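Local coordinates for phage-related protein (Bordetella bronchiseptica RB50, PDB 3BJQ) that probably serves as a phage capsid protein, a subunit of the virus shell, at residues 47-52 with 298-303; 54-58 with 259-263; 131-137 with 240-246; 178-184 with 219-225. One frame throughout, in Å; residues are numbered along the deposited sequence.

Interaction 1: residues 47-52 with 298-303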
loop_
_atom_site.group_PDB
_atom_site.type_symbol
_atom_site.label_atom_id
_atom_site.label_comp_id
_atom_site.label_asym_id
_atom_site.label_seq_id
_atom_site.Cartn_x
_atom_site.Cartn_y
_atom_site.Cartn_z
ATOM N N ILE E 47 45.111 -2.165 13.877
ATOM C CA ILE E 47 44.604 -3.072 12.869
ATOM C C ILE E 47 44.445 -4.431 13.520
ATOM O O ILE E 47 45.401 -4.955 14.101
ATOM C CB ILE E 47 45.595 -3.208 11.656
ATOM C CG1 ILE E 47 45.799 -1.861 10.951
ATOM C CG2 ILE E 47 45.113 -4.279 10.664
ATOM C CD1 ILE E 47 46.920 -1.854 9.933
ATOM N N LEU E 48 43.259 -5.017 13.412
ATOM C CA LEU E 48 43.059 -6.380 13.909
ATOM C C LEU E 48 43.803 -7.268 12.942
ATOM O O LEU E 48 43.470 -7.316 11.743
ATOM C CB LEU E 48 41.580 -6.724 14.022
ATOM C CG LEU E 48 41.300 -7.994 14.834
ATOM C CD1 LEU E 48 41.727 -7.842 16.312
ATOM C CD2 LEU E 48 39.833 -8.318 14.751
ATOM N N THR E 49 44.828 -7.945 13.450
ATOM C CA THR E 49 45.810 -8.654 12.628
ATOM C C THR E 49 45.666 -10.164 12.762
ATOM O O THR E 49 45.407 -10.689 13.841
ATOM C CB THR E 49 47.227 -8.175 13.000
ATOM O OG1 THR E 49 47.286 -6.751 12.843
ATOM C CG2 THR E 49 48.323 -8.808 12.130
ATOM N N PHE E 50 45.842 -10.853 11.644
ATOM C CA PHE E 50 45.700 -12.286 11.588
ATOM C C PHE E 50 47.005 -12.935 11.179
ATOM O O PHE E 50 47.421 -12.861 10.025
ATOM C CB PHE E 50 44.568 -12.643 10.625
ATOM C CG PHE E 50 43.346 -11.793 10.822
ATOM C CD1 PHE E 50 42.577 -11.931 11.962
ATOM C CD2 PHE E 50 43.031 -10.804 9.920
ATOM C CE1 PHE E 50 41.468 -11.148 12.163
ATOM C CE2 PHE E 50 41.929 -10.015 10.093
ATOM C CZ PHE E 50 41.123 -10.201 11.214
ATOM N N GLY E 51 47.646 -13.566 12.152
ATOM C CA GLY E 51 48.853 -14.323 11.925
ATOM C C GLY E 51 48.503 -15.790 11.767
ATOM O O GLY E 51 47.331 -16.138 11.550
ATOM N N LYS E 52 49.507 -16.652 11.902
ATOM C CA LYS E 52 49.319 -18.078 11.676
ATOM C C LYS E 52 48.293 -18.657 12.633
ATOM O O LYS E 52 47.437 -19.434 12.224
ATOM C CB LYS E 52 50.652 -18.831 11.802
ATOM C CG LYS E 52 50.647 -20.201 11.133
ATOM C CD LYS E 52 52.039 -20.836 11.093
ATOM C CE LYS E 52 52.088 -22.031 10.147
ATOM N NZ LYS E 52 53.499 -22.537 9.951
ATOM N N ALA E 298 44.001 -1.475 4.946
ATOM C CA ALA E 298 44.860 -2.030 5.980
ATOM C C ALA E 298 45.173 -3.487 5.610
ATOM O O ALA E 298 44.286 -4.227 5.214
ATOM C CB ALA E 298 44.165 -1.953 7.311
ATOM N N LEU E 299 46.442 -3.871 5.709
ATOM C CA LEU E 299 46.841 -5.250 5.496
ATOM C C LEU E 299 46.681 -5.900 6.874
ATOM O O LEU E 299 47.315 -5.499 7.818
ATOM C CB LEU E 299 48.289 -5.325 4.975
ATOM C CG LEU E 299 48.644 -6.580 4.171
ATOM C CD1 LEU E 299 49.951 -6.411 3.401
ATOM C CD2 LEU E 299 48.702 -7.776 5.056
ATOM N N SER E 300 45.779 -6.862 6.990
ATOM C CA SER E 300 45.534 -7.536 8.259
ATOM C C SER E 300 46.153 -8.924 8.293
ATOM O O SER E 300 46.557 -9.361 9.343
ATOM C CB SER E 300 44.009 -7.585 8.560
ATOM O OG SER E 300 43.252 -8.020 7.432
ATOM N N GLY E 301 46.237 -9.606 7.147
ATOM C CA GLY E 301 46.699 -10.992 7.085
ATOM C C GLY E 301 47.727 -11.268 5.998
ATOM O O GLY E 301 47.396 -11.781 4.933
HETATM N N MSE E 302 48.981 -10.962 6.296
HETATM C CA MSE E 302 50.093 -11.142 5.350
HETATM C C MSE E 302 50.206 -12.566 4.823
HETATM O O MSE E 302 50.445 -12.775 3.640
HETATM C CB MSE E 302 51.413 -10.711 5.986
HETATM C CG MSE E 302 52.646 -10.905 5.084
HETATM SE SE MSE E 302 53.422 -12.661 5.261
HETATM C CE MSE E 302 54.011 -12.391 7.162
ATOM N N LEU E 303 50.007 -13.551 5.681
ATOM C CA LEU E 303 50.144 -14.926 5.249
ATOM C C LEU E 303 49.078 -15.333 4.240
ATOM O O LEU E 303 49.188 -16.392 3.636
ATOM C CB LEU E 303 50.080 -15.891 6.443
ATOM C CG LEU E 303 51.265 -15.912 7.388
ATOM C CD1 LEU E 303 50.901 -16.852 8.581
ATOM C CD2 LEU E 303 52.535 -16.374 6.688
HETATM O O HOH W 1 49.609 -13.187 8.469
#
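Where strand 44-49 and strand 286-299 both run out, their ends travel almost side by side, and F50 closes the gap with a single direct backbone bond. F50 N donates to S300 O at 2.8 Å, nearly straight at the hydrogen (176°), though it meets the oxygen from above the carbonyl plane. T49 CG2 rests against the same oxygen at 3.3 Å. S300 CB lies 3.2 Å from L48 O and 3.5 Å from F50 CE2. With OG set between the backbone N and carbonyl carbon (chi1 47°), the hydroxyl bonds to S262 O. Upstream, I47 CD1 rests on the A298 methyl at 3.8 Å, beside Y267. Downstream, a water donates to F50 O and accepts from L303 N, so a second backbone link is made through solvent. L303 CD1 then packs 3.6 Å from K52 N, just after G51, the N-cap of helix 52-58. One direct bond and one water-mediated bond are too few for a continuing ladder: this is a junction between two separate sheets, the two-stranded antiparallel sheet 44-49/75-81 and the larger mixed sheet, held where their strands end.

Interaction 2: residues 54-58 with 259-263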
loop_
_atom_site.group_PDB
_atom_site.type_symbol
_atom_site.label_atom_id
_atom_site.label_comp_id
_atom_site.label_asym_id
_atom_site.label_seq_id
_atom_site.Cartn_x
_atom_site.Cartn_y
_atom_site.Cartn_z
ATOM N N ALA E 54 45.760 -17.172 14.172
ATOM C CA ALA E 54 44.416 -16.683 13.814
ATOM C C ALA E 54 43.765 -17.524 12.733
ATOM O O ALA E 54 42.605 -17.928 12.858
ATOM C CB ALA E 54 44.482 -15.222 13.351
ATOM N N PHE E 55 44.513 -17.793 11.666
ATOM C CA PHE E 55 43.971 -18.612 10.578
ATOM C C PHE E 55 43.800 -20.056 11.009
ATOM O O PHE E 55 42.860 -20.699 10.589
ATOM C CB PHE E 55 44.807 -18.532 9.303
ATOM C CG PHE E 55 44.593 -17.265 8.516
ATOM C CD1 PHE E 55 43.504 -17.132 7.691
ATOM C CD2 PHE E 55 45.490 -16.220 8.594
ATOM C CE1 PHE E 55 43.301 -15.967 6.945
ATOM C CE2 PHE E 55 45.302 -15.058 7.854
ATOM C CZ PHE E 55 44.200 -14.941 7.022
ATOM N N ARG E 56 44.694 -20.564 11.846
ATOM C CA ARG E 56 44.537 -21.920 12.354
ATOM C C ARG E 56 43.251 -22.028 13.186
ATOM O O ARG E 56 42.476 -22.966 13.012
ATOM C CB ARG E 56 45.723 -22.332 13.210
ATOM C CG ARG E 56 45.619 -23.781 13.608
ATOM C CD ARG E 56 46.880 -24.300 14.205
ATOM N NE ARG E 56 46.846 -25.757 14.244
ATOM C CZ ARG E 56 47.017 -26.544 13.181
ATOM N NH1 ARG E 56 47.243 -26.026 11.971
ATOM N NH2 ARG E 56 46.973 -27.859 13.332
ATOM N N LEU E 57 43.064 -21.082 14.101
ATOM C CA LEU E 57 41.867 -21.022 14.962
ATOM C C LEU E 57 40.582 -20.876 14.135
ATOM O O LEU E 57 39.575 -21.517 14.416
ATOM C CB LEU E 57 41.959 -19.828 15.928
ATOM C CG LEU E 57 41.291 -20.039 17.287
ATOM C CD1 LEU E 57 42.169 -20.942 18.133
ATOM C CD2 LEU E 57 41.032 -18.729 18.025
ATOM N N TYR E 58 40.646 -20.043 13.109
ATOM C CA TYR E 58 39.538 -19.813 12.206
ATOM C C TYR E 58 39.053 -21.111 11.577
ATOM O O TYR E 58 37.856 -21.294 11.425
ATOM C CB TYR E 58 39.959 -18.832 11.117
ATOM C CG TYR E 58 38.879 -18.317 10.184
ATOM C CD1 TYR E 58 37.810 -17.549 10.651
ATOM C CD2 TYR E 58 38.978 -18.518 8.823
ATOM C CE1 TYR E 58 36.848 -17.046 9.769
ATOM C CE2 TYR E 58 38.030 -18.008 7.927
ATOM C CZ TYR E 58 36.969 -17.290 8.399
ATOM O OH TYR E 58 36.063 -16.797 7.483
ATOM N N GLU E 259 36.923 -8.173 11.678
ATOM C CA GLU E 259 37.236 -9.192 12.664
ATOM C C GLU E 259 37.438 -10.591 12.058
ATOM O O GLU E 259 37.900 -11.508 12.734
ATOM C CB GLU E 259 36.101 -9.243 13.688
ATOM C CG GLU E 259 35.837 -7.905 14.390
ATOM C CD GLU E 259 34.731 -8.006 15.439
ATOM O OE1 GLU E 259 33.592 -7.587 15.143
ATOM O OE2 GLU E 259 34.994 -8.509 16.557
ATOM N N GLU E 260 37.073 -10.753 10.793
ATOM C CA GLU E 260 37.138 -12.038 10.134
ATOM C C GLU E 260 38.460 -12.168 9.365
ATOM O O GLU E 260 38.818 -11.250 8.613
ATOM C CB GLU E 260 35.950 -12.197 9.189
ATOM C CG GLU E 260 36.051 -13.405 8.312
ATOM C CD GLU E 260 34.807 -13.604 7.477
ATOM O OE1 GLU E 260 34.181 -12.588 7.085
ATOM O OE2 GLU E 260 34.466 -14.776 7.222
ATOM N N PRO E 261 39.220 -13.259 9.616
ATOM C CA PRO E 261 40.465 -13.514 8.895
ATOM C C PRO E 261 40.384 -13.368 7.383
ATOM O O PRO E 261 39.570 -14.029 6.699
ATOM C CB PRO E 261 40.858 -14.911 9.352
ATOM C CG PRO E 261 40.347 -15.007 10.703
ATOM C CD PRO E 261 39.042 -14.242 10.699
ATOM N N SER E 262 41.245 -12.483 6.885
ATOM C CA SER E 262 41.365 -12.166 5.482
ATOM C C SER E 262 42.672 -11.418 5.256
ATOM O O SER E 262 43.281 -10.946 6.218
ATOM C CB SER E 262 40.171 -11.292 5.035
ATOM O OG SER E 262 39.989 -11.340 3.630
ATOM N N PHE E 263 43.108 -11.321 4.001
ATOM C CA PHE E 263 44.324 -10.564 3.670
ATOM C C PHE E 263 44.253 -9.099 4.093
ATOM O O PHE E 263 45.210 -8.536 4.628
ATOM C CB PHE E 263 44.614 -10.622 2.159
ATOM C CG PHE E 263 45.674 -9.643 1.708
ATOM C CD1 PHE E 263 47.012 -9.929 1.880
ATOM C CD2 PHE E 263 45.325 -8.443 1.111
ATOM C CE1 PHE E 263 47.981 -9.028 1.505
ATOM C CE2 PHE E 263 46.284 -7.549 0.726
ATOM C CZ PHE E 263 47.612 -7.837 0.923
HETATM O O HOH W 2 37.406 -15.253 5.897
#
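Y58 reaches out from helix 52-58 over P261, and its ring and hydroxyl do most of the work here. CB starts the contact 3.9 Å from P261 CG. The ring carbon CG lies 3.7 Å from P261 CG, and CD1 comes within 3.5 Å of P261 CD, which sits over one face of the ring. P261 CG stands 4.0 Å from the Y58 ring centroid, a CH-pi contact over the face. At the tip the OH donates to E260 OE2 at 2.6 Å, using the oxygen's anti lone pair, with the ring and carboxylate planes 67° apart. A water gives one proton to Y58 OH and another to P261 O, so the phenol oxygen has partners as both donor and acceptor. CG lies anti to the backbone N (chi1 -172°), which swings the ring away from the helix axis toward the proline. One turn earlier F55 meets P261 at a different flank, roughly a right angle round the proline from Y58: its CE1 is 3.6 Å from P261 CB, an off-centre CH-pi contact. N253 holds the other oxygen of E260, and R117 of a second subunit makes a cation-pi contact with Y58. The short helix therefore lies against the loop that leads from strand 245-248 into strand 264-269, with F55 also touching F50.

Interaction 3: residues 131-137 with 240-246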
loop_
_atom_site.group_PDB
_atom_site.type_symbol
_atom_site.label_atom_id
_atom_site.label_comp_id
_atom_site.label_asym_id
_atom_site.label_seq_id
_atom_site.Cartn_x
_atom_site.Cartn_y
_atom_site.Cartn_z
ATOM N N ALA E 131 49.559 -3.451 -0.862
ATOM C CA ALA E 131 49.654 -4.833 -1.362
ATOM C C ALA E 131 50.945 -5.139 -2.098
ATOM O O ALA E 131 51.453 -6.252 -1.992
ATOM C CB ALA E 131 48.482 -5.166 -2.224
ATOM N N LEU E 132 51.488 -4.159 -2.820
ATOM C CA LEU E 132 52.685 -4.378 -3.653
ATOM C C LEU E 132 53.987 -3.934 -2.980
ATOM O O LEU E 132 55.028 -3.782 -3.628
ATOM C CB LEU E 132 52.528 -3.665 -4.993
ATOM C CG LEU E 132 51.232 -3.996 -5.741
ATOM C CD1 LEU E 132 51.252 -3.318 -7.123
ATOM C CD2 LEU E 132 51.019 -5.487 -5.894
ATOM N N ASP E 133 53.928 -3.756 -1.671
ATOM C CA ASP E 133 55.081 -3.371 -0.881
ATOM C C ASP E 133 55.767 -4.633 -0.374
ATOM O O ASP E 133 55.199 -5.336 0.475
ATOM C CB ASP E 133 54.610 -2.521 0.282
ATOM C CG ASP E 133 55.735 -2.028 1.148
ATOM O OD1 ASP E 133 56.904 -2.353 0.872
ATOM O OD2 ASP E 133 55.427 -1.336 2.140
ATOM N N PRO E 134 56.979 -4.943 -0.911
ATOM C CA PRO E 134 57.646 -6.190 -0.546
ATOM C C PRO E 134 58.071 -6.247 0.920
ATOM O O PRO E 134 58.272 -7.330 1.464
ATOM C CB PRO E 134 58.859 -6.214 -1.475
ATOM C CG PRO E 134 59.104 -4.813 -1.833
ATOM C CD PRO E 134 57.775 -4.164 -1.878
ATOM N N ALA E 135 58.211 -5.089 1.547
ATOM C CA ALA E 135 58.570 -5.008 2.960
ATOM C C ALA E 135 57.485 -5.578 3.892
ATOM O O ALA E 135 57.758 -5.889 5.039
ATOM C CB ALA E 135 58.861 -3.567 3.340
ATOM N N LYS E 136 56.267 -5.734 3.395
ATOM C CA LYS E 136 55.159 -6.211 4.224
ATOM C C LYS E 136 55.066 -7.720 4.205
ATOM O O LYS E 136 54.227 -8.289 4.884
ATOM C CB LYS E 136 53.832 -5.652 3.717
ATOM C CG LYS E 136 53.883 -4.163 3.366
ATOM C CD LYS E 136 53.682 -3.288 4.543
ATOM C CE LYS E 136 52.248 -2.830 4.669
ATOM N NZ LYS E 136 52.125 -2.106 5.973
ATOM N N TYR E 137 55.913 -8.379 3.425
ATOM C CA TYR E 137 55.838 -9.825 3.289
ATOM C C TYR E 137 57.090 -10.477 3.825
ATOM O O TYR E 137 58.167 -9.890 3.756
ATOM C CB TYR E 137 55.676 -10.172 1.816
ATOM C CG TYR E 137 54.421 -9.605 1.213
ATOM C CD1 TYR E 137 53.219 -10.310 1.276
ATOM C CD2 TYR E 137 54.421 -8.352 0.616
ATOM C CE1 TYR E 137 52.066 -9.796 0.749
ATOM C CE2 TYR E 137 53.260 -7.823 0.077
ATOM C CZ TYR E 137 52.088 -8.556 0.144
ATOM O OH TYR E 137 50.926 -8.065 -0.387
ATOM N N VAL E 240 49.248 2.060 -11.777
ATOM C CA VAL E 240 49.064 2.020 -10.330
ATOM C C VAL E 240 49.529 0.642 -9.773
ATOM O O VAL E 240 50.104 0.554 -8.698
ATOM C CB VAL E 240 47.582 2.333 -9.966
ATOM C CG1 VAL E 240 47.313 2.162 -8.466
ATOM C CG2 VAL E 240 47.184 3.735 -10.450
ATOM N N TRP E 241 49.256 -0.432 -10.517
ATOM C CA TRP E 241 49.581 -1.786 -10.055
ATOM C C TRP E 241 50.921 -2.286 -10.612
ATOM O O TRP E 241 51.237 -3.493 -10.543
ATOM C CB TRP E 241 48.423 -2.736 -10.393
ATOM C CG TRP E 241 47.223 -2.330 -9.673
ATOM C CD1 TRP E 241 46.251 -1.506 -10.132
ATOM C CD2 TRP E 241 46.865 -2.670 -8.326
ATOM N NE1 TRP E 241 45.322 -1.287 -9.156
ATOM C CE2 TRP E 241 45.660 -1.999 -8.038
ATOM C CE3 TRP E 241 47.448 -3.473 -7.332
ATOM C CZ2 TRP E 241 44.993 -2.129 -6.807
ATOM C CZ3 TRP E 241 46.791 -3.604 -6.108
ATOM C CH2 TRP E 241 45.582 -2.931 -5.852
ATOM N N GLY E 242 51.708 -1.347 -11.142
ATOM C CA GLY E 242 53.056 -1.593 -11.588
ATOM C C GLY E 242 53.164 -2.746 -12.553
ATOM O O GLY E 242 52.216 -3.014 -13.304
ATOM N N PRO E 243 54.326 -3.420 -12.568
ATOM C CA PRO E 243 54.518 -4.591 -13.413
ATOM C C PRO E 243 54.298 -5.898 -12.644
ATOM O O PRO E 243 54.750 -6.954 -13.072
ATOM C CB PRO E 243 55.984 -4.444 -13.822
ATOM C CG PRO E 243 56.631 -3.848 -12.614
ATOM C CD PRO E 243 55.567 -3.097 -11.838
ATOM N N ASP E 244 53.546 -5.832 -11.548
ATOM C CA ASP E 244 53.486 -6.934 -10.603
ATOM C C ASP E 244 52.320 -7.897 -10.762
ATOM O O ASP E 244 51.384 -7.667 -11.519
ATOM C CB ASP E 244 53.470 -6.378 -9.182
ATOM C CG ASP E 244 54.697 -5.548 -8.857
ATOM O OD1 ASP E 244 55.743 -5.664 -9.546
ATOM O OD2 ASP E 244 54.622 -4.797 -7.869
ATOM N N VAL E 245 52.441 -9.016 -10.049
ATOM C CA VAL E 245 51.371 -9.998 -9.911
ATOM C C VAL E 245 51.216 -10.249 -8.427
ATOM O O VAL E 245 52.203 -10.210 -7.703
ATOM C CB VAL E 245 51.702 -11.278 -10.667
ATOM C CG1 VAL E 245 50.674 -12.376 -10.376
ATOM C CG2 VAL E 245 51.785 -10.943 -12.162
ATOM N N TRP E 246 49.985 -10.441 -7.967
ATOM C CA TRP E 246 49.723 -10.667 -6.549
ATOM C C TRP E 246 48.650 -11.751 -6.425
ATOM O O TRP E 246 47.785 -11.845 -7.274
ATOM C CB TRP E 246 49.271 -9.364 -5.910
ATOM C CG TRP E 246 48.801 -9.469 -4.486
ATOM C CD1 TRP E 246 49.540 -9.232 -3.355
ATOM C CD2 TRP E 246 47.474 -9.803 -4.035
ATOM N NE1 TRP E 246 48.763 -9.412 -2.246
ATOM C CE2 TRP E 246 47.494 -9.761 -2.627
ATOM C CE3 TRP E 246 46.276 -10.140 -4.686
ATOM C CZ2 TRP E 246 46.364 -10.046 -1.852
ATOM C CZ3 TRP E 246 45.153 -10.429 -3.921
ATOM C CH2 TRP E 246 45.206 -10.369 -2.508
HETATM O O HOH W 3 56.273 -4.228 -5.914
#
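L132, just past the end of helix 105-131, pushes its side chain into the turn that precedes strand 245-248. CD1 lies 3.4 Å from W241 O and 3.8 Å from W241 CE3, the leucine crossing the indole at about a right angle. Its CB passes 3.7 Å from D244 OD2, and CD2 approaches W246 CB. A water lies within bonding distance of both L132 O and D244 OD2, though it has more acceptors near it than protons. Beside this, W246 NE1 makes a weak, bent bond to Y137 OH (3.2 Å, 130°), the hydroxyl lying in the indole plane at its edge, while the A131 methyl sits over one face of that ring. Farther out, E124 accepts from W241 NE1 and the backbone of D310 donates to D244 OD1; a type II' turn from W241 to D244 sets the two residues that meet L132. The contact seats the C-terminal end of helix 105-131 on the six-stranded sheet, against M181 of strand 179-183 and L307 of strand 305-309.

Interaction 4: residues 178-184 with 219-225; sequences NRLMLSR and VEEIVVG
R179, E220 and E221 lie side by side and point the same way, but the two carboxylates meet the guanidinium differently. E220 OE2 comes to its edge, in plane, and accepts a weak bond from NH1 at 3.5 Å. E221 OE1 instead sits over one face, 3.6 Å from NH1, a long pairing of charges with no N-H aimed at it. The arginine chain bends at chi2 (-75°), which lets NH1 also donate to N178 O from above that carbonyl's plane. Stronger partners lie farther out: D252 for R179 and K33 for E221.

Beyond the charged end, strands 179-183 and 221-225 run parallel, bonded alternately. L180 N donates to E221 O and V223 N to L180 O at 2.8 Å, followed by L182 N to V223 O and G225 N to L182 O. M181 crosses V223 at about a right angle, CG to CG2 4.1 Å, and carries its selenium to 3.9 Å from G225 N. On the other face L182 CD1 meets I222 CG2 at 3.8 Å, the two crossing obliquely under helix 210-217. At the far end R184 N bonds to G225 O at 3.2 Å.

The chemistry thus divides along this beta-alpha-beta crossover pair: backbone bonds and apolar packing fix the register through the centre, while at one end R179 probably offsets the repulsion between E220 and D252, with K33 balancing E221.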
loop_
_atom_site.group_PDB
_atom_site.type_symbol
_atom_site.label_atom_id
_atom_site.label_comp_id
_atom_site.label_asym_id
_atom_site.label_seq_id
_atom_site.Cartn_x
_atom_site.Cartn_y
_atom_site.Cartn_z
ATOM N N ASN E 178 41.914 -17.015 -3.417
ATOM C CA ASN E 178 40.789 -16.871 -4.337
ATOM C C ASN E 178 40.814 -15.600 -5.181
ATOM O O ASN E 178 39.871 -15.341 -5.942
ATOM C CB ASN E 178 39.467 -16.970 -3.566
ATOM C CG ASN E 178 39.365 -15.956 -2.464
ATOM O OD1 ASN E 178 40.281 -15.161 -2.253
ATOM N ND2 ASN E 178 38.250 -15.967 -1.757
ATOM N N ARG E 179 41.884 -14.823 -5.049
ATOM C CA ARG E 179 42.054 -13.608 -5.814
ATOM C C ARG E 179 43.419 -13.598 -6.449
ATOM O O ARG E 179 44.406 -13.732 -5.746
ATOM C CB ARG E 179 42.029 -12.371 -4.933
ATOM C CG ARG E 179 40.758 -12.073 -4.287
ATOM C CD ARG E 179 39.722 -11.496 -5.228
ATOM N NE ARG E 179 38.544 -11.239 -4.415
ATOM C CZ ARG E 179 37.675 -12.174 -4.060
ATOM N NH1 ARG E 179 37.810 -13.415 -4.498
ATOM N NH2 ARG E 179 36.653 -11.856 -3.289
ATOM N N LEU E 180 43.473 -13.410 -7.761
ATOM C CA LEU E 180 44.761 -13.209 -8.443
ATOM C C LEU E 180 44.683 -11.860 -9.134
ATOM O O LEU E 180 43.768 -11.632 -9.909
ATOM C CB LEU E 180 45.065 -14.358 -9.424
ATOM C CG LEU E 180 46.508 -14.485 -9.969
ATOM C CD1 LEU E 180 46.853 -15.941 -10.247
ATOM C CD2 LEU E 180 46.665 -13.675 -11.208
HETATM N N MSE E 181 45.611 -10.957 -8.791
HETATM C CA MSE E 181 45.737 -9.662 -9.419
HETATM C C MSE E 181 46.863 -9.707 -10.465
HETATM O O MSE E 181 48.024 -9.891 -10.124
HETATM C CB MSE E 181 46.085 -8.593 -8.363
HETATM C CG MSE E 181 45.918 -7.153 -8.793
HETATM SE SE MSE E 181 47.177 -6.434 -10.070
HETATM C CE MSE E 181 48.806 -6.696 -9.113
ATOM N N LEU E 182 46.508 -9.556 -11.733
ATOM C CA LEU E 182 47.483 -9.397 -12.815
ATOM C C LEU E 182 47.517 -7.926 -13.196
ATOM O O LEU E 182 46.481 -7.377 -13.601
ATOM C CB LEU E 182 47.041 -10.161 -14.057
ATOM C CG LEU E 182 46.863 -11.672 -13.975
ATOM C CD1 LEU E 182 46.385 -12.203 -15.296
ATOM C CD2 LEU E 182 48.186 -12.309 -13.593
ATOM N N SER E 183 48.682 -7.296 -13.125
ATOM C CA SER E 183 48.801 -5.953 -13.654
ATOM C C SER E 183 48.640 -6.017 -15.168
ATOM O O SER E 183 48.879 -7.038 -15.782
ATOM C CB SER E 183 50.154 -5.360 -13.346
ATOM O OG SER E 183 51.199 -6.117 -13.961
ATOM N N ARG E 184 48.255 -4.902 -15.757
ATOM C CA ARG E 184 48.091 -4.759 -17.194
ATOM C C ARG E 184 49.287 -5.351 -17.949
ATOM O O ARG E 184 49.118 -6.134 -18.887
ATOM C CB ARG E 184 47.954 -3.257 -17.472
ATOM C CG ARG E 184 47.623 -2.847 -18.871
ATOM C CD ARG E 184 47.377 -1.328 -18.892
ATOM N NE ARG E 184 48.615 -0.576 -18.774
ATOM C CZ ARG E 184 49.216 0.064 -19.775
ATOM N NH1 ARG E 184 48.690 0.082 -20.994
ATOM N NH2 ARG E 184 50.350 0.715 -19.556
ATOM N N VAL E 219 42.042 -20.446 -9.856
ATOM C CA VAL E 219 41.781 -19.359 -8.946
ATOM C C VAL E 219 40.372 -18.862 -9.237
ATOM O O VAL E 219 40.002 -18.630 -10.403
ATOM C CB VAL E 219 42.780 -18.183 -9.082
ATOM C CG1 VAL E 219 44.191 -18.605 -8.618
ATOM C CG2 VAL E 219 42.802 -17.652 -10.513
ATOM N N GLU E 220 39.614 -18.663 -8.167
ATOM C CA GLU E 220 38.240 -18.195 -8.247
ATOM C C GLU E 220 38.047 -16.946 -9.105
ATOM O O GLU E 220 37.150 -16.886 -9.932
ATOM C CB GLU E 220 37.734 -17.896 -6.842
ATOM C CG GLU E 220 36.260 -17.586 -6.746
ATOM C CD GLU E 220 35.824 -17.441 -5.303
ATOM O OE1 GLU E 220 35.419 -18.469 -4.711
ATOM O OE2 GLU E 220 35.935 -16.322 -4.756
ATOM N N GLU E 221 38.871 -15.940 -8.882
ATOM C CA GLU E 221 38.690 -14.682 -9.562
ATOM C C GLU E 221 40.032 -14.059 -9.901
ATOM O O GLU E 221 40.934 -14.032 -9.070
ATOM C CB GLU E 221 37.883 -13.756 -8.664
ATOM C CG GLU E 221 37.539 -12.409 -9.304
ATOM C CD GLU E 221 36.442 -11.671 -8.560
ATOM O OE1 GLU E 221 36.105 -12.083 -7.425
ATOM O OE2 GLU E 221 35.929 -10.671 -9.113
ATOM N N ILE E 222 40.154 -13.582 -11.136
ATOM C CA ILE E 222 41.333 -12.854 -11.590
ATOM C C ILE E 222 40.884 -11.427 -11.808
ATOM O O ILE E 222 39.887 -11.202 -12.498
ATOM C CB ILE E 222 41.904 -13.441 -12.922
ATOM C CG1 ILE E 222 42.397 -14.865 -12.699
ATOM C CG2 ILE E 222 43.050 -12.525 -13.504
ATOM C CD1 ILE E 222 43.090 -15.515 -13.923
ATOM N N VAL E 223 41.585 -10.475 -11.198
ATOM C CA VAL E 223 41.304 -9.054 -11.384
ATOM C C VAL E 223 42.523 -8.419 -12.052
ATOM O O VAL E 223 43.654 -8.825 -11.794
ATOM C CB VAL E 223 40.885 -8.376 -10.053
ATOM C CG1 VAL E 223 39.628 -9.057 -9.495
ATOM C CG2 VAL E 223 42.000 -8.384 -9.027
ATOM N N VAL E 224 42.282 -7.476 -12.967
ATOM C CA VAL E 224 43.349 -6.837 -13.711
ATOM C C VAL E 224 43.565 -5.397 -13.250
ATOM O O VAL E 224 42.630 -4.599 -13.244
ATOM C CB VAL E 224 43.064 -6.818 -15.218
ATOM C CG1 VAL E 224 44.287 -6.260 -15.966
ATOM C CG2 VAL E 224 42.700 -8.247 -15.715
ATOM N N GLY E 225 44.817 -5.079 -12.910
ATOM C CA GLY E 225 45.199 -3.744 -12.463
ATOM C C GLY E 225 45.487 -2.843 -13.620
ATOM O O GLY E 225 46.616 -2.783 -14.078
#

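How the interactions relate
Interactions 3 and 4 share the six-stranded sheet: 245-248 and 179-183 are neighbours in it, and W246 O lies 2.8 Å from M181 N, a probable hydrogen bond. Both are buried and nearer the chain's centre than the others. Interaction 4 is the regular part, a parallel ladder inside the sheet, whereas interaction 3 packs a helix end and the turn before strand 245-248 onto it. Helix 52-58 follows directly on strand 44-49. Interaction 1, partly buried, relies on backbone and water; interaction 2, buried, on a proline in the corner of two aromatic rings and a tyrosine-glutamate hydrogen bond. F263 links the groups: its backbone oxygen reaches G301 and S300, its ring W246 and Y137.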